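Local coordinates for protein beta-galactosidase (Marinomonas sp. ef1, PDB 6Y2K) that probably hydrolyses terminal beta-D-galactose residues from beta-galactosides at low temperature, as a cold-active, hexameric GH42 beta-galactosidase, at residues D331-F342 against A378-V389. Numbering follows the deposited sequence. Where two conformers were deposited one is given.
Sequences DGAVRLWTWEAF and AAKEATLVAQEV
Val385 packs as a knob into the hole formed by Thr338, Trp339, Arg335 and Phe342, joining two neighbouring outer helices of the TIM barrel, 333-343 and 377-395, which flank the last strand, 348-352. Their segment axes approach to 8.6 Å at a crossing angle of -41°. With CG1 anti to the backbone N (chi1 172°), Val385 sends that methyl to Thr338 CG2 at 3.7 Å, over one face of the Trp339 indole and to the edge of the Phe342 ring; its CG2 rests on the CA and CG of Arg335. Val389 extends this apolar patch, its CG1 lying 3.8 Å from Trp339 CH2.

Toward the N-terminus of helix 333-343, the Glu381 carboxylate accepts backbone N-H groups of the first turn. Its OE2 accepts from Gly332 N, at the N-cap position and above the carboxylate plane, while OE1 takes Arg335 N at 2.9 Å, nearly along its own C-O bond, and a weak bond from Val334 N.

The other polar edge centres on Glu388. Arg335 grips it side-on, NE to OE1 and NH2 to OE2, although guanidinium and carboxylate planes are turned 55° apart; NH1 makes a second salt bridge to Asp649 of the C-terminal beta-sheet. A methionine in place of Arg335 would probably leave both carboxylates without their shared cation and Glu388 freer to turn. Glu388 OE1 is doubly engaged: Arg335 NE meets its syn side at 2.8 Å, and Trp339 NE1, with OE1 close to the indole plane, its anti side at 3.0 Å.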
loop_
_atom_site.group_PDB
_atom_site.type_symbol
_atom_site.label_atom_id
_atom_site.label_comp_id
_atom_site.label_asym_id
_atom_site.label_seq_id
_atom_site.Cartn_x
_atom_site.Cartn_y
_atom_site.Cartn_z
ATOM N N ASP A 331 4.444 14.389 30.174
ATOM C CA ASP A 331 4.414 15.374 31.247
ATOM C C ASP A 331 2.945 15.636 31.600
ATOM O O ASP A 331 2.116 15.843 30.714
ATOM C CB ASP A 331 5.154 16.661 30.844
ATOM C CG ASP A 331 6.695 16.496 30.841
ATOM O OD1 ASP A 331 7.256 15.563 31.490
ATOM O OD2 ASP A 331 7.365 17.341 30.203
ATOM N N GLY A 332 2.631 15.550 32.893
ATOM C CA GLY A 332 1.254 15.649 33.399
ATOM C C GLY A 332 0.477 14.335 33.532
ATOM O O GLY A 332 -0.617 14.319 34.122
ATOM N N ALA A 333 1.026 13.231 33.014
ATOM C CA ALA A 333 0.315 11.944 33.044
ATOM C C ALA A 333 0.066 11.401 34.456
ATOM O O ALA A 333 -0.971 10.799 34.694
ATOM C CB ALA A 333 1.018 10.896 32.188
ATOM N N VAL A 334 0.994 11.619 35.389
ATOM C CA VAL A 334 0.799 11.119 36.757
ATOM C C VAL A 334 -0.366 11.880 37.424
ATOM O O VAL A 334 -1.200 11.281 38.105
ATOM C CB VAL A 334 2.090 11.190 37.606
ATOM C CG1 VAL A 334 1.813 10.756 39.048
ATOM C CG2 VAL A 334 3.195 10.331 36.970
ATOM N N ARG A 335 -0.411 13.199 37.219
ATOM C CA ARG A 335 -1.563 14.014 37.641
ATOM C C ARG A 335 -2.857 13.509 37.003
ATOM O O ARG A 335 -3.872 13.369 37.685
ATOM C CB ARG A 335 -1.334 15.485 37.290
ATOM C CG ARG A 335 -2.576 16.364 37.329
ATOM C CD ARG A 335 -2.182 17.830 37.281
ATOM N NE ARG A 335 -3.358 18.696 37.290
ATOM C CZ ARG A 335 -4.028 19.101 36.212
ATOM N NH1 ARG A 335 -3.687 18.711 34.984
ATOM N NH2 ARG A 335 -5.079 19.898 36.369
ATOM N N LEU A 336 -2.795 13.243 35.697
ATOM C CA LEU A 336 -3.939 12.743 34.934
ATOM C C LEU A 336 -4.502 11.478 35.575
ATOM O O LEU A 336 -5.699 11.395 35.839
ATOM C CB LEU A 336 -3.533 12.472 33.472
ATOM C CG LEU A 336 -4.590 12.308 32.376
ATOM C CD1 LEU A 336 -3.877 11.999 31.072
ATOM C CD2 LEU A 336 -5.624 11.230 32.644
ATOM N N TRP A 337 -3.627 10.499 35.817
ATOM C CA TRP A 337 -4.050 9.203 36.361
ATOM C C TRP A 337 -4.601 9.322 37.772
ATOM O O TRP A 337 -5.517 8.588 38.148
ATOM C CB TRP A 337 -2.889 8.186 36.349
ATOM C CG TRP A 337 -2.305 7.898 34.993
ATOM C CD1 TRP A 337 -2.981 7.811 33.807
ATOM C CD2 TRP A 337 -0.932 7.620 34.694
ATOM N NE1 TRP A 337 -2.111 7.513 32.783
ATOM C CE2 TRP A 337 -0.846 7.393 33.298
ATOM C CE3 TRP A 337 0.243 7.555 35.470
ATOM C CZ2 TRP A 337 0.368 7.097 32.657
ATOM C CZ3 TRP A 337 1.448 7.263 34.833
ATOM C CH2 TRP A 337 1.498 7.031 33.434
ATOM N N THR A 338 -4.035 10.244 38.551
ATOM C CA THR A 338 -4.469 10.472 39.931
ATOM C C THR A 338 -5.885 11.042 39.970
ATOM O O THR A 338 -6.751 10.483 40.652
ATOM C CB THR A 338 -3.475 11.378 40.689
ATOM O OG1 THR A 338 -2.153 10.835 40.589
ATOM C CG2 THR A 338 -3.839 11.501 42.176
ATOM N N TRP A 339 -6.127 12.139 39.241
ATOM C CA TRP A 339 -7.486 12.700 39.139
ATOM C C TRP A 339 -8.468 11.709 38.551
ATOM O O TRP A 339 -9.618 11.657 38.973
ATOM C CB TRP A 339 -7.522 13.998 38.330
ATOM C CG TRP A 339 -7.210 15.185 39.160
ATOM C CD1 TRP A 339 -6.132 16.000 39.053
ATOM C CD2 TRP A 339 -7.977 15.667 40.262
ATOM N NE1 TRP A 339 -6.183 16.986 40.014
ATOM C CE2 TRP A 339 -7.306 16.797 40.776
ATOM C CE3 TRP A 339 -9.170 15.258 40.864
ATOM C CZ2 TRP A 339 -7.794 17.525 41.863
ATOM C CZ3 TRP A 339 -9.655 15.984 41.957
ATOM C CH2 TRP A 339 -8.971 17.109 42.433
ATOM N N GLU A 340 -8.007 10.928 37.576
ATOM C CA GLU A 340 -8.819 9.864 36.987
ATOM C C GLU A 340 -9.353 8.962 38.094
ATOM O O GLU A 340 -10.570 8.769 38.204
ATOM C CB GLU A 340 -7.982 9.072 35.961
ATOM C CG GLU A 340 -8.628 7.853 35.332
ATOM C CD GLU A 340 -7.567 6.907 34.786
ATOM O OE1 GLU A 340 -7.133 6.025 35.556
ATOM O OE2 GLU A 340 -7.145 7.069 33.616
ATOM N N ALA A 341 -8.454 8.433 38.924
ATOM C CA ALA A 341 -8.868 7.545 40.027
ATOM C C ALA A 341 -9.866 8.235 40.970
ATOM O O ALA A 341 -10.890 7.636 41.340
ATOM C CB ALA A 341 -7.666 7.033 40.798
ATOM N N PHE A 342 -9.599 9.495 41.318
ATOM C CA PHE A 342 -10.529 10.276 42.173
ATOM C C PHE A 342 -11.916 10.432 41.546
ATOM O O PHE A 342 -12.916 10.327 42.252
ATOM C CB PHE A 342 -9.970 11.663 42.499
ATOM C CG PHE A 342 -8.743 11.662 43.393
ATOM C CD1 PHE A 342 -8.457 10.613 44.273
ATOM C CD2 PHE A 342 -7.895 12.755 43.378
ATOM C CE1 PHE A 342 -7.324 10.649 45.077
ATOM C CE2 PHE A 342 -6.780 12.809 44.202
ATOM C CZ PHE A 342 -6.489 11.753 45.047
ATOM N N ALA A 378 7.260 12.584 39.150
ATOM C CA ALA A 378 6.030 12.339 39.919
ATOM C C ALA A 378 5.913 13.147 41.214
ATOM O O ALA A 378 4.798 13.404 41.673
ATOM C CB ALA A 378 5.860 10.860 40.227
ATOM N N ALA A 379 7.044 13.541 41.798
ATOM C CA ALA A 379 7.017 14.299 43.049
ATOM C C ALA A 379 6.333 15.655 42.861
ATOM O O ALA A 379 5.487 16.048 43.668
ATOM C CB ALA A 379 8.422 14.467 43.608
ATOM N N LYS A 380 6.657 16.334 41.764
ATOM C CA LYS A 380 6.060 17.632 41.448
ATOM C C LYS A 380 4.583 17.499 41.054
ATOM O O LYS A 380 3.760 18.321 41.467
ATOM C CB LYS A 380 6.833 18.329 40.328
ATOM C CG LYS A 380 8.267 18.721 40.699
ATOM C CD LYS A 380 9.287 17.612 40.409
ATOM C CE LYS A 380 10.718 18.150 40.413
ATOM N NZ LYS A 380 11.175 18.610 41.753
ATOM N N GLU A 381 4.249 16.460 40.280
ATOM C CA GLU A 381 2.855 16.230 39.859
ATOM C C GLU A 381 1.947 15.865 41.039
ATOM O O GLU A 381 0.812 16.347 41.119
ATOM C CB GLU A 381 2.774 15.171 38.741
ATOM C CG GLU A 381 3.511 15.599 37.470
ATOM C CD GLU A 381 3.207 14.767 36.221
ATOM O OE1 GLU A 381 2.121 14.171 36.121
ATOM O OE2 GLU A 381 4.069 14.734 35.309
ATOM N N ALA A 382 2.452 15.021 41.944
ATOM C CA ALA A 382 1.743 14.670 43.179
ATOM C C ALA A 382 1.482 15.902 44.052
ATOM O O ALA A 382 0.370 16.087 44.555
ATOM C CB ALA A 382 2.522 13.625 43.970
ATOM N N THR A 383 2.519 16.725 44.227
ATOM C CA THR A 383 2.417 17.987 44.969
ATOM C C THR A 383 1.295 18.871 44.409
ATOM O O THR A 383 0.478 19.393 45.164
ATOM C CB THR A 383 3.772 18.736 44.974
ATOM O OG1 THR A 383 4.766 17.912 45.603
ATOM C CG2 THR A 383 3.679 20.066 45.727
ATOM N N LEU A 384 1.242 18.987 43.080
ATOM C CA LEU A 384 0.214 19.776 42.392
ATOM C C LEU A 384 -1.192 19.237 42.644
ATOM O O LEU A 384 -2.107 20.015 42.940
ATOM C CB LEU A 384 0.484 19.808 40.884
ATOM C CG LEU A 384 0.075 21.004 40.010
ATOM C CD1 LEU A 384 -0.229 20.544 38.587
ATOM C CD2 LEU A 384 -1.066 21.845 40.546
ATOM N N VAL A 385 -1.370 17.915 42.529
ATOM C CA VAL A 385 -2.680 17.299 42.796
ATOM C C VAL A 385 -3.144 17.623 44.234
ATOM O O VAL A 385 -4.301 18.003 44.436
ATOM C CB VAL A 385 -2.697 15.766 42.529
ATOM C CG1 VAL A 385 -3.996 15.129 43.009
ATOM C CG2 VAL A 385 -2.514 15.467 41.042
ATOM N N ALA A 386 -2.247 17.499 45.217
ATOM C CA ALA A 386 -2.599 17.778 46.619
ATOM C C ALA A 386 -3.117 19.213 46.800
ATOM O O ALA A 386 -4.115 19.433 47.491
ATOM C CB ALA A 386 -1.402 17.522 47.534
ATOM N N GLN A 387 -2.443 20.167 46.156
ATOM C CA GLN A 387 -2.881 21.573 46.136
ATOM C C GLN A 387 -4.237 21.700 45.443
ATOM O O GLN A 387 -5.133 22.377 45.952
ATOM C CB GLN A 387 -1.846 22.465 45.442
ATOM C CG GLN A 387 -0.528 22.574 46.202
ATOM C CD GLN A 387 0.662 23.040 45.359
ATOM O OE1 GLN A 387 0.615 23.067 44.119
ATOM N NE2 GLN A 387 1.754 23.401 46.043
ATOM N N GLU A 388 -4.397 21.027 44.302
ATOM C CA GLU A 388 -5.652 21.091 43.554
ATOM C C GLU A 388 -6.844 20.487 44.287
ATOM O O GLU A 388 -7.958 21.001 44.130
ATOM C CB GLU A 388 -5.521 20.473 42.155
ATOM C CG GLU A 388 -4.684 21.310 41.193
ATOM C CD GLU A 388 -4.471 20.639 39.843
ATOM O OE1 GLU A 388 -4.471 19.382 39.760
ATOM O OE2 GLU A 388 -4.315 21.374 38.849
ATOM N N VAL A 389 -6.649 19.435 45.093
ATOM C CA VAL A 389 -7.806 18.898 45.841
ATOM C C VAL A 389 -8.248 19.882 46.946
ATOM O O VAL A 389 -9.433 19.978 47.223
ATOM C CB VAL A 389 -7.706 17.419 46.362
ATOM C CG1 VAL A 389 -6.769 16.533 45.538
ATOM C CG2 VAL A 389 -7.431 17.329 47.851
#